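Side-chain contacts in PTS-dependent dihydroxyacetone kinase, ADP-binding subunit dhaL (Lactococcus lactis subsp. lactis, PDB 3CR3), which binds ADP with magnesium, takes up a phosphoryl group from DhaM to form ATP, and passes it on to dihydroxyacetone held by DhaK: residues 22-25 with 26-30; 46-49 with 50-54; 63-66 with 67-71; 176-179 with 180-183. One frame throughout, in Å; residues are numbered along the deposited sequence.

Contact 1 of 4, residues 22-25 with 26-30; sequences KAYL and SELDG. With MG (magnesium ion), chain E; ADP (adenosine-5'-diphosphate), chain G.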
loop_
_atom_site.group_PDB
_atom_site.type_symbol
_atom_site.label_atom_id
_atom_site.label_comp_id
_atom_site.label_asym_id
_atom_site.label_seq_id
_atom_site.Cartn_x
_atom_site.Cartn_y
_atom_site.Cartn_z
ATOM N N LYS A 22 -19.756 24.728 -8.798
ATOM C CA LYS A 22 -18.925 23.514 -8.882
ATOM C C LYS A 22 -17.415 23.743 -8.868
ATOM O O LYS A 22 -16.689 23.017 -8.185
ATOM C CB LYS A 22 -19.346 22.587 -10.036
ATOM C CG LYS A 22 -19.128 23.113 -11.453
ATOM C CD LYS A 22 -19.624 22.084 -12.468
ATOM C CE LYS A 22 -19.212 22.440 -13.894
ATOM N NZ LYS A 22 -19.888 21.535 -14.888
ATOM N N ALA A 23 -16.939 24.739 -9.609
ATOM C CA ALA A 23 -15.518 25.098 -9.579
ATOM C C ALA A 23 -15.123 25.491 -8.157
ATOM O O ALA A 23 -14.071 25.097 -7.686
ATOM C CB ALA A 23 -15.216 26.239 -10.560
ATOM N N TYR A 24 -15.974 26.262 -7.481
ATOM C CA TYR A 24 -15.672 26.717 -6.114
ATOM C C TYR A 24 -15.550 25.547 -5.124
ATOM O O TYR A 24 -14.605 25.488 -4.334
ATOM C CB TYR A 24 -16.682 27.772 -5.635
ATOM C CG TYR A 24 -16.416 28.281 -4.227
ATOM C CD1 TYR A 24 -15.257 28.993 -3.934
ATOM C CD2 TYR A 24 -17.314 28.038 -3.196
ATOM C CE1 TYR A 24 -14.997 29.464 -2.640
ATOM C CE2 TYR A 24 -17.067 28.504 -1.888
ATOM C CZ TYR A 24 -15.900 29.207 -1.622
ATOM O OH TYR A 24 -15.649 29.673 -0.355
ATOM N N LEU A 25 -16.471 24.589 -5.205
ATOM C CA LEU A 25 -16.400 23.403 -4.352
ATOM C C LEU A 25 -15.152 22.555 -4.557
ATOM O O LEU A 25 -14.577 22.055 -3.598
ATOM C CB LEU A 25 -17.655 22.545 -4.523
ATOM C CG LEU A 25 -18.940 23.193 -4.032
ATOM C CD1 LEU A 25 -20.093 22.399 -4.550
ATOM C CD2 LEU A 25 -18.932 23.206 -2.490
ATOM N N SER A 26 -14.746 22.370 -5.811
ATOM C CA SER A 26 -13.509 21.659 -6.108
ATOM C C SER A 26 -12.283 22.471 -5.649
ATOM O O SER A 26 -11.266 21.907 -5.266
ATOM C CB SER A 26 -13.424 21.371 -7.606
ATOM O OG SER A 26 -14.467 20.506 -8.000
ATOM N N GLU A 27 -12.397 23.795 -5.698
ATOM C CA GLU A 27 -11.350 24.700 -5.225
ATOM C C GLU A 27 -11.147 24.532 -3.723
ATOM O O GLU A 27 -10.032 24.405 -3.260
ATOM C CB GLU A 27 -11.718 26.145 -5.540
ATOM C CG GLU A 27 -10.656 27.137 -5.204
ATOM C CD GLU A 27 -11.129 28.541 -5.435
ATOM O OE1 GLU A 27 -11.297 28.925 -6.619
ATOM O OE2 GLU A 27 -11.339 29.259 -4.437
ATOM N N LEU A 28 -12.247 24.513 -2.984
ATOM C CA LEU A 28 -12.218 24.182 -1.580
ATOM C C LEU A 28 -11.594 22.811 -1.299
ATOM O O LEU A 28 -10.964 22.636 -0.272
ATOM C CB LEU A 28 -13.627 24.268 -0.988
ATOM C CG LEU A 28 -14.302 25.649 -0.926
ATOM C CD1 LEU A 28 -15.603 25.506 -0.191
ATOM C CD2 LEU A 28 -13.432 26.706 -0.237
ATOM N N ASP A 29 -11.760 21.863 -2.226
ATOM C CA ASP A 29 -11.253 20.493 -2.096
ATOM C C ASP A 29 -9.797 20.352 -2.563
ATOM O O ASP A 29 -9.262 19.246 -2.647
ATOM C CB ASP A 29 -12.154 19.542 -2.885
ATOM C CG ASP A 29 -12.095 18.110 -2.387
ATOM O OD1 ASP A 29 -11.922 17.848 -1.166
ATOM O OD2 ASP A 29 -12.232 17.223 -3.239
ATOM N N GLY A 30 -9.171 21.479 -2.883
ATOM C CA GLY A 30 -7.780 21.503 -3.334
ATOM C C GLY A 30 -6.765 21.454 -2.200
ATOM O O GLY A 30 -5.995 20.518 -2.118
HETATM MG MG MG E . -12.489 15.136 -3.230
HETATM P PB ADP G . -13.278 12.587 -1.438
HETATM O O1B ADP G . -12.643 13.123 -2.681
HETATM O O2B ADP G . -13.362 11.099 -1.417
HETATM O O3B ADP G . -12.701 13.179 -0.151
HETATM P PA ADP G . -15.367 14.552 -1.892
HETATM O O1A ADP G . -14.252 15.476 -2.241
HETATM O O2A ADP G . -16.470 14.411 -2.915
HETATM O O3A ADP G . -14.823 13.076 -1.494
HETATM O "O5'" ADP G . -16.032 15.009 -0.492
HETATM C "C5'" ADP G . -15.219 15.531 0.563
HETATM C "C4'" ADP G . -16.135 15.841 1.728
HETATM O "O4'" ADP G . -16.689 14.649 2.299
HETATM C "C3'" ADP G . -15.422 16.537 2.874
HETATM O "O3'" ADP G . -15.407 17.943 2.628
HETATM C "C2'" ADP G . -16.250 16.154 4.099
HETATM O "O2'" ADP G . -17.278 17.103 4.396
HETATM C "C1'" ADP G . -16.957 14.872 3.679
HETATM N N9 ADP G . -16.402 13.731 4.430
HETATM C C8 ADP G . -15.266 13.078 4.101
HETATM N N7 ADP G . -15.028 12.088 4.973
HETATM C C5 ADP G . -16.021 12.112 5.883
HETATM C C6 ADP G . -16.367 11.334 7.085
HETATM N N6 ADP G . -15.574 10.308 7.452
HETATM N N1 ADP G . -17.489 11.669 7.761
HETATM C C2 ADP G . -18.291 12.681 7.375
HETATM N N3 ADP G . -18.031 13.429 6.302
HETATM C C4 ADP G . -16.928 13.199 5.534
HETATM O O HOH W 1 -11.385 15.270 -1.154
#
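Tyr24 and Leu28, one turn apart on helix 22-28, make the main side-chain contact, the leucine lying over one face of the tyrosine ring. The Tyr24 side chain leaves with CG anti to the backbone N (chi1 -180°), which carries the ring along the helix toward its C-terminal end. From CB the chain passes to CG and then to CD1, which lies 4.0 Å from Glu27 OE2; ring and carboxylate planes stand nearly perpendicular, 80° apart. On the other flank CE2 meets Leu28 CD1 at 3.7 Å. CZ sits near Leu28 CD2, and the tip, OH, touches that same methyl at 3.7 Å. Leu28 CG lies 4.1 Å from the ring centroid in a CH-pi contact, close to the ring normal but displaced toward the rim. With Tyr24 cut back to an alanine, one side of Leu28 is likely to lose its aromatic cover, and a gap to open beside Gln178 and Tyr182 of helix 175-191, which the ring also touches. In the backbone, Leu28 N bonds to Tyr24 O (2.9 Å, 168°), and a weak bond runs from Asp29 N to Leu25 O. Asp29 is the first residue to leave helical geometry. Its OD2 binds magnesium at 2.1 Å, while OD1 accepts a bond from a water at 2.6 Å that also donates to ADP O3B and coordinates the metal. A helix end thus delivers a carboxylate to the magnesium-ADP site, which Asp34 and Asp36 complete.

Contact 2 of 4, residues 46-49 with 50-54; sequences SETM and KALEV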
loop_
_atom_site.group_PDB
_atom_site.type_symbol
_atom_site.label_atom_id
_atom_site.label_comp_id
_atom_site.label_asym_id
_atom_site.label_seq_id
_atom_site.Cartn_x
_atom_site.Cartn_y
_atom_site.Cartn_z
ATOM N N SER A 46 -26.598 16.160 -11.418
ATOM C CA SER A 46 -27.094 16.170 -12.804
ATOM C C SER A 46 -27.781 14.845 -13.095
ATOM O O SER A 46 -28.927 14.826 -13.511
ATOM C CB SER A 46 -25.977 16.440 -13.809
ATOM O OG SER A 46 -24.831 15.685 -13.485
ATOM N N GLU A 47 -27.085 13.747 -12.824
ATOM C CA GLU A 47 -27.655 12.409 -12.914
ATOM C C GLU A 47 -28.913 12.210 -12.072
ATOM O O GLU A 47 -29.872 11.611 -12.553
ATOM C CB GLU A 47 -26.597 11.360 -12.581
ATOM C CG GLU A 47 -25.524 11.251 -13.654
ATOM C CD GLU A 47 -26.102 10.869 -15.016
ATOM O OE1 GLU A 47 -26.802 9.834 -15.097
ATOM O OE2 GLU A 47 -25.858 11.604 -15.996
ATOM N N THR A 48 -28.920 12.724 -10.836
ATOM C CA THR A 48 -30.107 12.681 -9.980
ATOM C C THR A 48 -31.317 13.345 -10.650
ATOM O O THR A 48 -32.385 12.748 -10.738
ATOM C CB THR A 48 -29.842 13.309 -8.584
ATOM O OG1 THR A 48 -28.914 12.492 -7.869
ATOM C CG2 THR A 48 -31.130 13.409 -7.769
HETATM N N MSE A 49 -31.136 14.568 -11.138
HETATM C CA MSE A 49 -32.234 15.301 -11.763
HETATM C C MSE A 49 -32.726 14.616 -13.045
HETATM O O MSE A 49 -33.928 14.637 -13.334
HETATM C CB MSE A 49 -31.865 16.762 -12.015
HETATM C CG MSE A 49 -31.566 17.573 -10.749
HETATM SE SE MSE A 49 -32.778 17.275 -9.236
HETATM C CE MSE A 49 -34.390 18.066 -10.041
ATOM N N LYS A 50 -31.805 14.009 -13.794
ATOM C CA LYS A 50 -32.171 13.182 -14.957
ATOM C C LYS A 50 -33.061 12.018 -14.522
ATOM O O LYS A 50 -34.130 11.796 -15.092
ATOM C CB LYS A 50 -30.934 12.604 -15.645
ATOM C CG LYS A 50 -30.077 13.574 -16.430
ATOM C CD LYS A 50 -29.223 12.792 -17.433
ATOM C CE LYS A 50 -27.909 13.488 -17.727
ATOM N NZ LYS A 50 -27.127 12.739 -18.761
ATOM N N ALA A 51 -32.608 11.281 -13.508
ATOM C CA ALA A 51 -33.330 10.112 -13.003
ATOM C C ALA A 51 -34.708 10.456 -12.430
ATOM O O ALA A 51 -35.644 9.668 -12.564
ATOM C CB ALA A 51 -32.489 9.369 -11.974
ATOM N N LEU A 52 -34.831 11.625 -11.805
ATOM C CA LEU A 52 -36.118 12.078 -11.273
ATOM C C LEU A 52 -37.133 12.444 -12.366
ATOM O O LEU A 52 -38.346 12.323 -12.152
ATOM C CB LEU A 52 -35.946 13.259 -10.307
ATOM C CG LEU A 52 -35.100 13.152 -9.030
ATOM C CD1 LEU A 52 -35.467 14.277 -8.070
ATOM C CD2 LEU A 52 -35.228 11.822 -8.332
ATOM N N GLU A 53 -36.636 12.897 -13.522
ATOM C CA GLU A 53 -37.492 13.274 -14.656
ATOM C C GLU A 53 -38.227 12.069 -15.261
ATOM O O GLU A 53 -39.431 12.145 -15.526
ATOM C CB GLU A 53 -36.696 14.016 -15.746
ATOM C CG GLU A 53 -36.700 15.556 -15.649
ATOM C CD GLU A 53 -35.833 16.242 -16.736
ATOM O OE1 GLU A 53 -34.609 15.955 -16.818
ATOM O OE2 GLU A 53 -36.376 17.081 -17.505
ATOM N N VAL A 54 -37.508 10.964 -15.469
ATOM C CA VAL A 54 -38.086 9.778 -16.119
ATOM C C VAL A 54 -38.992 8.957 -15.198
ATOM O O VAL A 54 -39.863 8.214 -15.672
ATOM C CB VAL A 54 -37.012 8.846 -16.737
ATOM C CG1 VAL A 54 -36.267 9.555 -17.872
ATOM C CG2 VAL A 54 -36.047 8.325 -15.663
#
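Glu47 and Lys50 cross at an angle, one bent chain meeting one extended chain. Glu47 starts with CG beside the backbone N and bends at chi2 (-60°), which turns its carboxylate round toward the Lys50 side of the helix. Lys50 stays stretched beyond CG and runs back toward the start of segment 46-49, sliding its aliphatic part past OE2: Lys50 CE lies 3.3 Å from Glu47 OE2. At the end of the chain Lys50 NZ forms a salt bridge to Glu47 OE2 at 3.2 Å, a weak hydrogen bond by its geometry. This is an i to i+3 ion pair on the surface of helix 37-54, whose backbone follows the regular i to i+4 pattern, as in Ala51 N to Glu47 O at 2.9 Å. The helix is one of the bundle that makes up this all-helical protein, and its inner side packs on helices 4-20 and 60-74. There the orientations differ. Thr48 and Leu52 lie side by side and point the same way, with Thr48 CG2 4.2 Å from Leu52 CG; the hydroxyl of Thr48 turns instead to Gly44 O, one turn earlier. Leu52 CG also rests against Thr48 O at 3.2 Å. Met49, a selenomethionine, crosses the same leucine slantwise: the bend at chi2 brings SE to 4.2 Å from Leu52 CD1, and a further bend at chi3 turns the terminal methyl. Beyond the helix, Leu52 also touches Leu11 of helix 4-20 and Lys66 of helix 60-74.

Contact 3 of 4, residues 63-66 with 67-71; sequences IFKK and VAMTL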
loop_
_atom_site.group_PDB
_atom_site.type_symbol
_atom_site.label_atom_id
_atom_site.label_comp_id
_atom_site.label_asym_id
_atom_site.label_seq_id
_atom_site.Cartn_x
_atom_site.Cartn_y
_atom_site.Cartn_z
ATOM N N ILE A 63 -38.783 9.391 -3.774
ATOM C CA ILE A 63 -37.837 10.391 -4.293
ATOM C C ILE A 63 -36.472 10.257 -3.622
ATOM O O ILE A 63 -35.451 10.150 -4.305
ATOM C CB ILE A 63 -38.338 11.836 -4.133
ATOM C CG1 ILE A 63 -39.770 11.961 -4.679
ATOM C CG2 ILE A 63 -37.359 12.816 -4.814
ATOM C CD1 ILE A 63 -40.445 13.298 -4.420
ATOM N N PHE A 64 -36.470 10.273 -2.288
ATOM C CA PHE A 64 -35.244 10.154 -1.509
ATOM C C PHE A 64 -34.478 8.860 -1.833
ATOM O O PHE A 64 -33.251 8.877 -1.939
ATOM C CB PHE A 64 -35.543 10.252 -0.007
ATOM C CG PHE A 64 -36.038 11.625 0.454
ATOM C CD1 PHE A 64 -35.748 12.785 -0.270
ATOM C CD2 PHE A 64 -36.751 11.750 1.640
ATOM C CE1 PHE A 64 -36.187 14.027 0.161
ATOM C CE2 PHE A 64 -37.191 12.986 2.081
ATOM C CZ PHE A 64 -36.903 14.134 1.342
ATOM N N LYS A 65 -35.200 7.750 -2.000
ATOM C CA LYS A 65 -34.576 6.478 -2.366
ATOM C C LYS A 65 -33.857 6.574 -3.712
ATOM O O LYS A 65 -32.758 6.040 -3.868
ATOM C CB LYS A 65 -35.601 5.331 -2.378
ATOM C CG LYS A 65 -34.974 3.959 -2.683
ATOM C CD LYS A 65 -35.817 2.773 -2.167
ATOM C CE LYS A 65 -35.151 1.423 -2.539
ATOM N NZ LYS A 65 -33.700 1.364 -2.144
ATOM N N LYS A 66 -34.483 7.263 -4.666
ATOM C CA LYS A 66 -33.924 7.473 -6.004
ATOM C C LYS A 66 -32.684 8.371 -5.950
ATOM O O LYS A 66 -31.702 8.153 -6.681
ATOM C CB LYS A 66 -34.986 8.071 -6.938
ATOM C CG LYS A 66 -34.538 8.296 -8.395
ATOM C CD LYS A 66 -34.018 7.017 -9.056
ATOM C CE LYS A 66 -35.146 6.146 -9.622
ATOM N NZ LYS A 66 -34.599 4.797 -9.999
ATOM N N VAL A 67 -32.737 9.375 -5.078
ATOM C CA VAL A 67 -31.598 10.267 -4.853
ATOM C C VAL A 67 -30.441 9.452 -4.271
ATOM O O VAL A 67 -29.326 9.494 -4.784
ATOM C CB VAL A 67 -31.969 11.460 -3.931
ATOM C CG1 VAL A 67 -30.718 12.299 -3.566
ATOM C CG2 VAL A 67 -33.015 12.328 -4.592
ATOM N N ALA A 68 -30.725 8.688 -3.226
ATOM C CA ALA A 68 -29.707 7.874 -2.571
ATOM C C ALA A 68 -28.957 6.946 -3.552
ATOM O O ALA A 68 -27.729 6.934 -3.577
ATOM C CB ALA A 68 -30.325 7.087 -1.438
HETATM N N MSE A 69 -29.696 6.200 -4.376
HETATM C CA MSE A 69 -29.087 5.247 -5.311
HETATM C C MSE A 69 -28.305 5.917 -6.437
HETATM O O MSE A 69 -27.252 5.421 -6.830
HETATM C CB MSE A 69 -30.133 4.281 -5.894
HETATM C CG MSE A 69 -30.934 3.511 -4.846
HETATM SE SE MSE A 69 -29.828 2.522 -3.550
HETATM C CE MSE A 69 -29.636 3.785 -2.082
ATOM N N THR A 70 -28.816 7.037 -6.943
ATOM C CA THR A 70 -28.127 7.797 -7.987
ATOM C C THR A 70 -26.782 8.358 -7.486
ATOM O O THR A 70 -25.755 8.197 -8.141
ATOM C CB THR A 70 -29.008 8.940 -8.550
ATOM O OG1 THR A 70 -30.325 8.449 -8.827
ATOM C CG2 THR A 70 -28.412 9.499 -9.818
ATOM N N LEU A 71 -26.798 9.002 -6.318
ATOM C CA LEU A 71 -25.576 9.549 -5.720
ATOM C C LEU A 71 -24.578 8.438 -5.375
ATOM O O LEU A 71 -23.373 8.595 -5.586
ATOM C CB LEU A 71 -25.891 10.434 -4.493
ATOM C CG LEU A 71 -26.735 11.705 -4.702
ATOM C CD1 LEU A 71 -26.924 12.482 -3.387
ATOM C CD2 LEU A 71 -26.184 12.630 -5.781
#
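Thr70 folds its hydroxyl back onto the preceding turn, where OG1 donates to Lys66 O at 2.6 Å. The first torsion (chi1 -46°) sets OG1 beside the backbone N of its own residue, within reach of the carbonyl one turn back. Thr70 N bonds to the same oxygen at 3.1 Å, so Lys66 O is gripped by two donors from one residue, arriving from opposite faces of its carbonyl plane. The same torsion puts Thr70 CG2 anti to the backbone N, where it meets Thr48 of helix 37-54. The Lys66 chain, bent at chi2 and chi3, crosses the threonine obliquely, with CD 4.0 Å from Thr70 OG1. Elsewhere the contact is looser between side chains. Val67 lays CG2 against Ile63 O at 3.3 Å, but its approach to the Ile63 methyl, CG2 to CG2, is 4.4 Å. Met69, a selenomethionine, rests CG on Lys65 O at 3.3 Å. The sides of the helix face different neighbours: Phe64 and Ile63 reach helix 4-20, and Val67 touches Phe87 of helix 79-94. Threonine bonding to the i-4 carbonyl is a familiar helix feature, and here it lies in helix 60-74, packed among three other helices of the bundle.

Contact 4 of 4, residues 176-179 with 180-183; sequences GTQS and SAYL. With ADP (adenosine-5'-diphosphate), chain G.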
loop_
_atom_site.group_PDB
_atom_site.type_symbol
_atom_site.label_atom_id
_atom_site.label_comp_id
_atom_site.label_asym_id
_atom_site.label_seq_id
_atom_site.Cartn_x
_atom_site.Cartn_y
_atom_site.Cartn_z
ATOM N N GLY A 176 -17.448 19.659 1.675
ATOM C CA GLY A 176 -18.698 19.004 2.024
ATOM C C GLY A 176 -19.609 19.876 2.877
ATOM O O GLY A 176 -20.831 19.826 2.729
ATOM N N THR A 177 -19.016 20.643 3.803
ATOM C CA THR A 177 -19.766 21.588 4.629
ATOM C C THR A 177 -20.455 22.624 3.737
ATOM O O THR A 177 -21.625 22.943 3.944
ATOM C CB THR A 177 -18.867 22.250 5.691
ATOM O OG1 THR A 177 -18.301 21.237 6.536
ATOM C CG2 THR A 177 -19.659 23.227 6.575
ATOM N N GLN A 178 -19.725 23.137 2.749
ATOM C CA GLN A 178 -20.276 24.083 1.787
ATOM C C GLN A 178 -21.372 23.467 0.921
ATOM O O GLN A 178 -22.414 24.087 0.702
ATOM C CB GLN A 178 -19.181 24.669 0.876
ATOM C CG GLN A 178 -19.685 25.700 -0.128
ATOM C CD GLN A 178 -20.283 26.925 0.511
ATOM O OE1 GLN A 178 -21.493 26.994 0.765
ATOM N NE2 GLN A 178 -19.442 27.904 0.794
ATOM N N SER A 179 -21.139 22.270 0.405
ATOM C CA SER A 179 -22.176 21.665 -0.422
ATOM C C SER A 179 -23.410 21.388 0.462
ATOM O O SER A 179 -24.524 21.599 0.042
ATOM C CB SER A 179 -21.657 20.420 -1.163
ATOM O OG SER A 179 -21.256 19.416 -0.236
ATOM N N SER A 180 -23.211 20.998 1.718
ATOM C CA SER A 180 -24.365 20.829 2.618
ATOM C C SER A 180 -25.116 22.127 2.924
ATOM O O SER A 180 -26.328 22.099 3.126
ATOM C CB SER A 180 -24.003 20.085 3.906
ATOM O OG SER A 180 -23.778 18.703 3.661
ATOM N N ALA A 181 -24.405 23.253 2.949
ATOM C CA ALA A 181 -25.034 24.567 3.121
ATOM C C ALA A 181 -25.998 24.879 1.967
ATOM O O ALA A 181 -27.135 25.337 2.193
ATOM C CB ALA A 181 -23.965 25.683 3.266
ATOM N N TYR A 182 -25.551 24.609 0.739
ATOM C CA TYR A 182 -26.401 24.776 -0.445
ATOM C C TYR A 182 -27.655 23.918 -0.324
ATOM O O TYR A 182 -28.741 24.332 -0.711
ATOM C CB TYR A 182 -25.653 24.376 -1.732
ATOM C CG TYR A 182 -24.394 25.168 -2.064
ATOM C CD1 TYR A 182 -24.263 26.523 -1.730
ATOM C CD2 TYR A 182 -23.346 24.555 -2.756
ATOM C CE1 TYR A 182 -23.081 27.249 -2.068
ATOM C CE2 TYR A 182 -22.195 25.241 -3.103
ATOM C CZ TYR A 182 -22.052 26.580 -2.749
ATOM O OH TYR A 182 -20.887 27.224 -3.096
ATOM N N LEU A 183 -27.500 22.712 0.209
ATOM C CA LEU A 183 -28.631 21.807 0.385
ATOM C C LEU A 183 -29.711 22.393 1.289
ATOM O O LEU A 183 -30.909 22.351 0.956
ATOM C CB LEU A 183 -28.153 20.453 0.940
ATOM C CG LEU A 183 -29.205 19.345 1.024
ATOM C CD1 LEU A 183 -29.757 19.026 -0.372
ATOM C CD2 LEU A 183 -28.586 18.099 1.641
HETATM P PB ADP G . -13.278 12.587 -1.438
HETATM O O1B ADP G . -12.643 13.123 -2.681
HETATM O O2B ADP G . -13.362 11.099 -1.417
HETATM O O3B ADP G . -12.701 13.179 -0.151
HETATM P PA ADP G . -15.367 14.552 -1.892
HETATM O O1A ADP G . -14.252 15.476 -2.241
HETATM O O2A ADP G . -16.470 14.411 -2.915
HETATM O O3A ADP G . -14.823 13.076 -1.494
HETATM O "O5'" ADP G . -16.032 15.009 -0.492
HETATM C "C5'" ADP G . -15.219 15.531 0.563
HETATM C "C4'" ADP G . -16.135 15.841 1.728
HETATM O "O4'" ADP G . -16.689 14.649 2.299
HETATM C "C3'" ADP G . -15.422 16.537 2.874
HETATM O "O3'" ADP G . -15.407 17.943 2.628
HETATM C "C2'" ADP G . -16.250 16.154 4.099
HETATM O "O2'" ADP G . -17.278 17.103 4.396
HETATM C "C1'" ADP G . -16.957 14.872 3.679
HETATM N N9 ADP G . -16.402 13.731 4.430
HETATM C C8 ADP G . -15.266 13.078 4.101
HETATM N N7 ADP G . -15.028 12.088 4.973
HETATM C C5 ADP G . -16.021 12.112 5.883
HETATM C C6 ADP G . -16.367 11.334 7.085
HETATM N N6 ADP G . -15.574 10.308 7.452
HETATM N N1 ADP G . -17.489 11.669 7.761
HETATM C C2 ADP G . -18.291 12.681 7.375
HETATM N N3 ADP G . -18.031 13.429 6.302
HETATM C C4 ADP G . -16.928 13.199 5.534
#
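Gln178 folds over the ring of Tyr182 one turn later on helix 175-191, a buried helix of the bundle whose N-terminal end meets ADP. This is the tight part. CG of Gln178 is anti to its backbone N, and a bend at chi2 (62°) brings the amide over to the ring; the last torsion turns it nearly parallel to the ring, the planes 16° apart. Gln178 OE1 comes to 3.3 Å from Tyr182 CE1, and Gln178 CG is 3.5 Å from Tyr182 OH. The backbone Gln178 O sits over a face of the same ring, offset toward its rim, while accepting the bond from Tyr182 N at 3.2 Å. Replacing Tyr182 by an alanine would probably set the Gln178 amide free to turn and leave a gap against Phe14 and Ile18 of helix 4-20. The looser part has no solvent side, since every residue here is buried; it is at Leu183, whose side chain meets segment 176-179 only through CB, 3.9 Å from Ser179 O. Both serine hydroxyls bond to Tyr83 OH, with His37 NE2 also at Ser179 OG and Trp128 NE1 at Ser180 OG. At the nucleotide end Gly176, where a side chain would clash with the ribose O2', gives its N-H to ADP O3' at 2.8 Å and 159°.

How the contacts relate
Each of the four contacts lies along one helix, contact 1 running out past its end; they follow one another along the chain and join in two pairs. Contacts 1 and 4, with centres 12 Å apart, frame the nucleotide: both touch ADP, contact 1 at the magnesium and contact 4 at the ribose. They meet directly, with Leu25 CD2 3.5 Å from Gln178 CG and Tyr24 CD2 3.7 Å from Tyr182 OH. Contacts 2 and 3, centres 10 Å apart, pack successive helices together; Thr48 OG1 lies 3.4 Å from Leu71 CD2. This second pair is remote from the nucleotide, the side chain of Thr48 being about 14 Å from ADP, and its nearest atoms stay about 8 Å or more from contacts 1 and 4.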